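Local atomic coordinates of aerobactin synthase IucA (Klebsiella pneumoniae subsp. pneumoniae, PDB entry 5JM8), a protein that binds ATP and magnesium and, as an NIS synthetase, probably catalyses a ligation step in making the siderophore aerobactin. Residues A[475-488]-A[528-542]. Sequence-based numbering, arbitrary orientation.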
loop_
_atom_site.group_PDB
_atom_site.type_symbol
_atom_site.label_atom_id
_atom_site.label_comp_id
_atom_site.label_asym_id
_atom_site.label_seq_id
_atom_site.Cartn_x
_atom_site.Cartn_y
_atom_site.Cartn_z
ATOM N N ARG A 475 -7.080 49.516 -5.802
ATOM C CA ARG A 475 -6.815 49.151 -7.184
ATOM C C ARG A 475 -5.314 49.134 -7.457
ATOM O O ARG A 475 -4.785 48.161 -7.985
ATOM C CB ARG A 475 -7.522 50.126 -8.121
ATOM C CG ARG A 475 -7.428 49.771 -9.588
ATOM C CD ARG A 475 -8.266 50.727 -10.424
ATOM N NE ARG A 475 -8.131 50.488 -11.859
ATOM C CZ ARG A 475 -7.181 51.017 -12.625
ATOM N NH1 ARG A 475 -6.264 51.820 -12.103
ATOM N NH2 ARG A 475 -7.148 50.738 -13.921
ATOM N N GLU A 476 -4.630 50.208 -7.077
ATOM C CA GLU A 476 -3.202 50.340 -7.345
ATOM C C GLU A 476 -2.378 49.247 -6.659
ATOM O O GLU A 476 -1.389 48.768 -7.215
ATOM C CB GLU A 476 -2.710 51.719 -6.900
ATOM C CG GLU A 476 -3.467 52.888 -7.525
ATOM C CD GLU A 476 -3.604 52.775 -9.037
ATOM O OE1 GLU A 476 -2.669 52.269 -9.695
ATOM O OE2 GLU A 476 -4.656 53.193 -9.568
ATOM N N GLN A 477 -2.787 48.860 -5.453
ATOM C CA GLN A 477 -2.129 47.776 -4.729
ATOM C C GLN A 477 -2.235 46.471 -5.503
ATOM O O GLN A 477 -1.264 45.720 -5.610
ATOM C CB GLN A 477 -2.737 47.601 -3.335
ATOM C CG GLN A 477 -2.178 48.545 -2.284
ATOM C CD GLN A 477 -2.865 48.397 -0.941
ATOM O OE1 GLN A 477 -4.090 48.474 -0.846
ATOM N NE2 GLN A 477 -2.075 48.188 0.110
ATOM N N LEU A 478 -3.422 46.210 -6.038
ATOM C CA LEU A 478 -3.673 44.992 -6.793
ATOM C C LEU A 478 -2.783 44.916 -8.028
ATOM O O LEU A 478 -2.168 43.886 -8.299
ATOM C CB LEU A 478 -5.145 44.916 -7.205
ATOM C CG LEU A 478 -5.510 43.750 -8.124
ATOM C CD1 LEU A 478 -5.401 42.432 -7.373
ATOM C CD2 LEU A 478 -6.901 43.934 -8.695
ATOM N N LEU A 479 -2.724 46.013 -8.775
ATOM C CA LEU A 479 -1.982 46.047 -10.031
ATOM C C LEU A 479 -0.476 45.954 -9.810
ATOM O O LEU A 479 0.268 45.586 -10.718
ATOM C CB LEU A 479 -2.313 47.322 -10.811
ATOM C CG LEU A 479 -3.574 47.278 -11.680
ATOM C CD1 LEU A 479 -4.827 47.058 -10.850
ATOM C CD2 LEU A 479 -3.693 48.555 -12.496
ATOM N N ARG A 480 -0.026 46.294 -8.607
ATOM C CA ARG A 480 1.389 46.185 -8.273
ATOM C C ARG A 480 1.756 44.746 -7.925
ATOM O O ARG A 480 2.671 44.169 -8.512
ATOM C CB ARG A 480 1.744 47.113 -7.107
ATOM C CG ARG A 480 3.189 46.975 -6.635
ATOM C CD ARG A 480 3.542 47.977 -5.547
ATOM N NE ARG A 480 3.304 49.356 -5.964
ATOM C CZ ARG A 480 4.012 50.000 -6.889
ATOM N NH1 ARG A 480 5.007 49.391 -7.521
ATOM N NH2 ARG A 480 3.715 51.255 -7.192
ATOM N N TYR A 481 1.024 44.168 -6.976
ATOM C CA TYR A 481 1.366 42.861 -6.424
ATOM C C TYR A 481 0.938 41.694 -7.311
ATOM O O TYR A 481 1.737 40.823 -7.639
ATOM C CB TYR A 481 0.723 42.687 -5.046
ATOM C CG TYR A 481 1.230 43.636 -3.984
ATOM C CD1 TYR A 481 2.589 43.858 -3.807
ATOM C CD2 TYR A 481 0.344 44.307 -3.154
ATOM C CE1 TYR A 481 3.051 44.725 -2.831
ATOM C CE2 TYR A 481 0.794 45.174 -2.179
ATOM C CZ TYR A 481 2.147 45.380 -2.022
ATOM O OH TYR A 481 2.593 46.243 -1.050
ATOM N N PHE A 482 -0.330 41.688 -7.698
ATOM C CA PHE A 482 -0.949 40.503 -8.282
ATOM C C PHE A 482 -0.281 39.988 -9.565
ATOM O O PHE A 482 -0.023 38.789 -9.685
ATOM C CB PHE A 482 -2.424 40.786 -8.548
ATOM C CG PHE A 482 -3.227 39.560 -8.860
ATOM C CD1 PHE A 482 -3.792 38.813 -7.843
ATOM C CD2 PHE A 482 -3.414 39.150 -10.168
ATOM C CE1 PHE A 482 -4.530 37.684 -8.123
ATOM C CE2 PHE A 482 -4.155 38.021 -10.453
ATOM C CZ PHE A 482 -4.713 37.287 -9.430
ATOM N N PRO A 483 -0.001 40.877 -10.532
ATOM C CA PRO A 483 0.670 40.363 -11.732
ATOM C C PRO A 483 2.133 39.973 -11.498
ATOM O O PRO A 483 2.672 39.178 -12.267
ATOM C CB PRO A 483 0.564 41.530 -12.722
ATOM C CG PRO A 483 0.351 42.733 -11.887
ATOM C CD PRO A 483 -0.414 42.283 -10.688
ATOM N N TYR A 484 2.769 40.522 -10.467
ATOM C CA TYR A 484 4.120 40.093 -10.110
ATOM C C TYR A 484 4.115 38.639 -9.667
ATOM O O TYR A 484 4.767 37.790 -10.272
ATOM C CB TYR A 484 4.712 40.959 -8.994
ATOM C CG TYR A 484 5.912 40.324 -8.315
ATOM C CD1 TYR A 484 7.099 40.115 -9.008
ATOM C CD2 TYR A 484 5.857 39.928 -6.980
ATOM C CE1 TYR A 484 8.198 39.531 -8.391
ATOM C CE2 TYR A 484 6.952 39.346 -6.358
ATOM C CZ TYR A 484 8.114 39.151 -7.066
ATOM O OH TYR A 484 9.192 38.573 -6.441
ATOM N N TYR A 485 3.374 38.361 -8.603
ATOM C CA TYR A 485 3.345 37.026 -8.025
ATOM C C TYR A 485 2.878 35.968 -9.017
ATOM O O TYR A 485 3.450 34.882 -9.081
ATOM C CB TYR A 485 2.439 37.003 -6.793
ATOM C CG TYR A 485 2.989 37.769 -5.609
ATOM C CD1 TYR A 485 3.963 37.217 -4.791
ATOM C CD2 TYR A 485 2.528 39.041 -5.307
ATOM C CE1 TYR A 485 4.467 37.918 -3.710
ATOM C CE2 TYR A 485 3.024 39.746 -4.227
ATOM C CZ TYR A 485 3.991 39.179 -3.432
ATOM O OH TYR A 485 4.488 39.877 -2.356
ATOM N N LEU A 486 1.853 36.292 -9.801
ATOM C CA LEU A 486 1.126 35.271 -10.549
ATOM C C LEU A 486 1.620 35.062 -11.982
ATOM O O LEU A 486 1.323 34.033 -12.588
ATOM C CB LEU A 486 -0.366 35.616 -10.566
ATOM C CG LEU A 486 -1.317 34.578 -11.173
ATOM C CD1 LEU A 486 -1.108 33.194 -10.575
ATOM C CD2 LEU A 486 -2.758 35.019 -10.986
ATOM N N LEU A 487 2.373 36.019 -12.521
ATOM C CA LEU A 487 2.915 35.887 -13.871
ATOM C C LEU A 487 4.438 35.898 -13.877
ATOM O O LEU A 487 5.063 35.049 -14.511
ATOM C CB LEU A 487 2.389 37.002 -14.776
ATOM C CG LEU A 487 0.926 36.857 -15.193
ATOM C CD1 LEU A 487 0.395 38.171 -15.710
ATOM C CD2 LEU A 487 0.768 35.764 -16.240
ATOM N N VAL A 488 5.034 36.864 -13.184
ATOM C CA VAL A 488 6.487 36.956 -13.118
ATOM C C VAL A 488 7.035 35.853 -12.224
ATOM O O VAL A 488 7.813 35.010 -12.671
ATOM C CB VAL A 488 6.956 38.329 -12.589
ATOM C CG1 VAL A 488 8.479 38.381 -12.485
ATOM C CG2 VAL A 488 6.450 39.447 -13.484
ATOM N N THR A 528 -10.206 44.921 -15.084
ATOM C CA THR A 528 -9.131 45.797 -14.624
ATOM C C THR A 528 -7.756 45.135 -14.621
ATOM O O THR A 528 -6.779 45.708 -15.106
ATOM C CB THR A 528 -9.418 46.304 -13.196
ATOM O OG1 THR A 528 -10.683 46.978 -13.171
ATOM C CG2 THR A 528 -8.322 47.253 -12.724
ATOM N N CYS A 529 -7.693 43.927 -14.074
ATOM C CA CYS A 529 -6.425 43.238 -13.859
ATOM C C CYS A 529 -5.836 42.629 -15.128
ATOM O O CYS A 529 -4.633 42.711 -15.358
ATOM C CB CYS A 529 -6.609 42.143 -12.812
ATOM S SG CYS A 529 -5.087 41.300 -12.362
ATOM N N LEU A 530 -6.681 42.008 -15.945
ATOM C CA LEU A 530 -6.217 41.359 -17.167
ATOM C C LEU A 530 -5.890 42.373 -18.264
ATOM O O LEU A 530 -5.042 42.112 -19.119
ATOM C CB LEU A 530 -7.264 40.364 -17.660
ATOM C CG LEU A 530 -7.429 39.142 -16.752
ATOM C CD1 LEU A 530 -8.673 38.351 -17.112
ATOM C CD2 LEU A 530 -6.195 38.254 -16.826
ATOM N N ASN A 531 -6.562 43.521 -18.240
ATOM C CA ASN A 531 -6.185 44.638 -19.100
ATOM C C ASN A 531 -4.735 45.017 -18.841
ATOM O O ASN A 531 -3.922 45.095 -19.763
ATOM C CB ASN A 531 -7.081 45.859 -18.861
ATOM C CG ASN A 531 -8.462 45.719 -19.483
ATOM O OD1 ASN A 531 -8.655 44.977 -20.444
ATOM N ND2 ASN A 531 -9.425 46.461 -18.946
ATOM N N TYR A 532 -4.425 45.248 -17.567
ATOM C CA TYR A 532 -3.093 45.660 -17.135
ATOM C C TYR A 532 -2.029 44.670 -17.592
ATOM O O TYR A 532 -1.023 45.052 -18.189
ATOM C CB TYR A 532 -3.059 45.801 -15.612
ATOM C CG TYR A 532 -1.755 46.328 -15.052
ATOM C CD1 TYR A 532 -1.459 47.683 -15.095
ATOM C CD2 TYR A 532 -0.828 45.474 -14.463
ATOM C CE1 TYR A 532 -0.272 48.174 -14.576
ATOM C CE2 TYR A 532 0.359 45.957 -13.944
ATOM C CZ TYR A 532 0.631 47.306 -14.002
ATOM O OH TYR A 532 1.809 47.787 -13.485
ATOM N N VAL A 533 -2.273 43.396 -17.310
ATOM C CA VAL A 533 -1.370 42.320 -17.699
ATOM C C VAL A 533 -1.075 42.330 -19.195
ATOM O O VAL A 533 0.077 42.258 -19.609
ATOM C CB VAL A 533 -1.961 40.939 -17.321
ATOM C CG1 VAL A 533 -1.171 39.804 -17.977
ATOM C CG2 VAL A 533 -1.997 40.771 -15.810
ATOM N N LEU A 534 -2.128 42.415 -20.001
ATOM C CA LEU A 534 -2.008 42.238 -21.443
ATOM C C LEU A 534 -1.560 43.485 -22.202
ATOM O O LEU A 534 -1.051 43.379 -23.319
ATOM C CB LEU A 534 -3.349 41.778 -22.011
ATOM C CG LEU A 534 -3.779 40.360 -21.648
ATOM C CD1 LEU A 534 -5.257 40.184 -21.905
ATOM C CD2 LEU A 534 -2.976 39.350 -22.444
ATOM N N GLU A 535 -1.748 44.658 -21.601
ATOM C CA GLU A 535 -1.694 45.906 -22.358
ATOM C C GLU A 535 -0.795 46.988 -21.755
ATOM O O GLU A 535 -0.268 47.823 -22.487
ATOM C CB GLU A 535 -3.115 46.451 -22.522
ATOM C CG GLU A 535 -4.114 45.388 -22.965
ATOM C CD GLU A 535 -5.031 45.854 -24.072
ATOM O OE1 GLU A 535 -5.728 46.871 -23.879
ATOM O OE2 GLU A 535 -5.046 45.205 -25.140
ATOM N N ASN A 536 -0.626 46.997 -20.437
ATOM C CA ASN A 536 0.241 47.989 -19.811
ATOM C C ASN A 536 1.699 47.687 -20.150
ATOM O O ASN A 536 2.183 46.595 -19.841
ATOM C CB ASN A 536 0.036 48.016 -18.299
ATOM C CG ASN A 536 0.409 49.356 -17.688
ATOM O OD1 ASN A 536 -0.282 50.355 -17.896
ATOM N ND2 ASN A 536 1.491 49.380 -16.916
ATOM N N PRO A 537 2.401 48.641 -20.798
ATOM C CA PRO A 537 3.772 48.375 -21.260
ATOM C C PRO A 537 4.732 47.950 -20.154
ATOM O O PRO A 537 5.597 47.108 -20.394
ATOM C CB PRO A 537 4.210 49.721 -21.854
ATOM C CG PRO A 537 2.957 50.405 -22.219
ATOM C CD PRO A 537 1.954 49.992 -21.188
ATOM N N TYR A 538 4.575 48.529 -18.966
ATOM C CA TYR A 538 5.464 48.251 -17.845
ATOM C C TYR A 538 4.691 47.735 -16.637
ATOM O O TYR A 538 3.554 48.138 -16.397
ATOM C CB TYR A 538 6.244 49.512 -17.457
ATOM C CG TYR A 538 7.247 49.988 -18.491
ATOM C CD1 TYR A 538 8.092 49.094 -19.139
ATOM C CD2 TYR A 538 7.354 51.337 -18.812
ATOM C CE1 TYR A 538 9.012 49.530 -20.079
ATOM C CE2 TYR A 538 8.269 51.781 -19.749
ATOM C CZ TYR A 538 9.095 50.873 -20.380
ATOM O OH TYR A 538 10.008 51.310 -21.312
ATOM N N TRP A 539 5.320 46.835 -15.886
ATOM C CA TRP A 539 4.787 46.383 -14.607
ATOM C C TRP A 539 5.685 46.894 -13.489
ATOM O O TRP A 539 6.854 46.520 -13.400
ATOM C CB TRP A 539 4.685 44.856 -14.551
ATOM C CG TRP A 539 3.775 44.265 -15.582
ATOM C CD1 TRP A 539 2.888 44.934 -16.371
ATOM C CD2 TRP A 539 3.666 42.882 -15.935
ATOM N NE1 TRP A 539 2.233 44.053 -17.196
ATOM C CE2 TRP A 539 2.693 42.786 -16.948
ATOM C CE3 TRP A 539 4.298 41.716 -15.494
ATOM C CZ2 TRP A 539 2.336 41.572 -17.525
ATOM C CZ3 TRP A 539 3.942 40.509 -16.071
ATOM C CH2 TRP A 539 2.970 40.447 -17.075
ATOM N N ASN A 540 5.134 47.758 -12.644
ATOM C CA ASN A 540 5.877 48.304 -11.519
ATOM C C ASN A 540 5.694 47.408 -10.302
ATOM O O ASN A 540 4.569 47.184 -9.854
ATOM C CB ASN A 540 5.421 49.730 -11.216
ATOM C CG ASN A 540 6.489 50.546 -10.522
ATOM O OD1 ASN A 540 7.005 50.154 -9.475
ATOM N ND2 ASN A 540 6.834 51.688 -11.107
ATOM N N VAL A 541 6.804 46.890 -9.782
ATOM C CA VAL A 541 6.768 45.872 -8.737
ATOM C C VAL A 541 7.859 46.126 -7.689
ATOM O O VAL A 541 8.237 47.273 -7.461
ATOM C CB VAL A 541 6.916 44.464 -9.357
ATOM C CG1 VAL A 541 5.746 44.182 -10.282
ATOM C CG2 VAL A 541 8.228 44.334 -10.120
ATOM N N LYS A 542 8.353 45.064 -7.052
ATOM C CA LYS A 542 9.322 45.188 -5.964
ATOM C C LYS A 542 10.433 44.144 -6.086
ATOM O O LYS A 542 10.164 42.943 -6.166
ATOM C CB LYS A 542 8.609 45.055 -4.616
ATOM C CG LYS A 542 9.508 45.203 -3.397
ATOM C CD LYS A 542 8.722 44.961 -2.118
ATOM C CE LYS A 542 9.631 44.871 -0.905
ATOM N NZ LYS A 542 10.375 46.135 -0.678
#
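One face of the Tyr532 ring is taken by Leu479. The Leu479 CB lies 4.1 Å from the ring centroid, almost exactly on the ring normal, which makes a CH-pi contact. Leu479 CD2 reaches the ring's rim at Tyr532 CD1, and Pro483 CG meets Tyr532 CE2 obliquely at 3.8 Å. Tyr532 reaches helix 475-488 because its CG stands anti to the backbone N. Its hydroxyl also takes a weak bond from the backbone N of Asn540, which links helix 528-535 to strand 538-540.

The Trp539 indole receives Val488 CG2 at its edge, 3.7 Å from Trp539 CE3. Leu487 CD1 approaches the same indole obliquely, near Trp539 CH2. Leu487 and Val533 reach toward each other tip to tip, modelled closer than a normal methyl contact, so the exact spacing is doubtful. Cys529 SG lies 3.5 Å from Phe482 CD2, an oblique sulfur-aromatic contact. Phe482 in turn packs edge-to-face with Phe414 of helix 394-420.

The hydrogen bond between the segments is made by Arg480 and Asn540, both partly exposed. Arg480 NH1 donates to Asn540 OD1 at 2.9 Å with an N-H...O angle of 156°. The oxygen lies in the guanidinium plane, but the donor sits above the amide carbonyl plane. The two flat groups are nearly perpendicular (86°). A bend at chi3 turns the arginine end to this site. Beyond it, Val541 CG1 packs on Tyr484 CB at 3.6 Å.

The helices are inclined at 56°, with an axis separation of 10.2 Å. Strand 538-540 crosses helix 475-488 roughly at right angles and pairs antiparallel with strand 566-568. The arrangement is a helix packed against a helix-turn-strand unit in the FhuF-like region of an IucA/IucC-family synthetase. It lies beside the nucleotide site: the Tyr484 side chain is about 6 Å from the bound ATP.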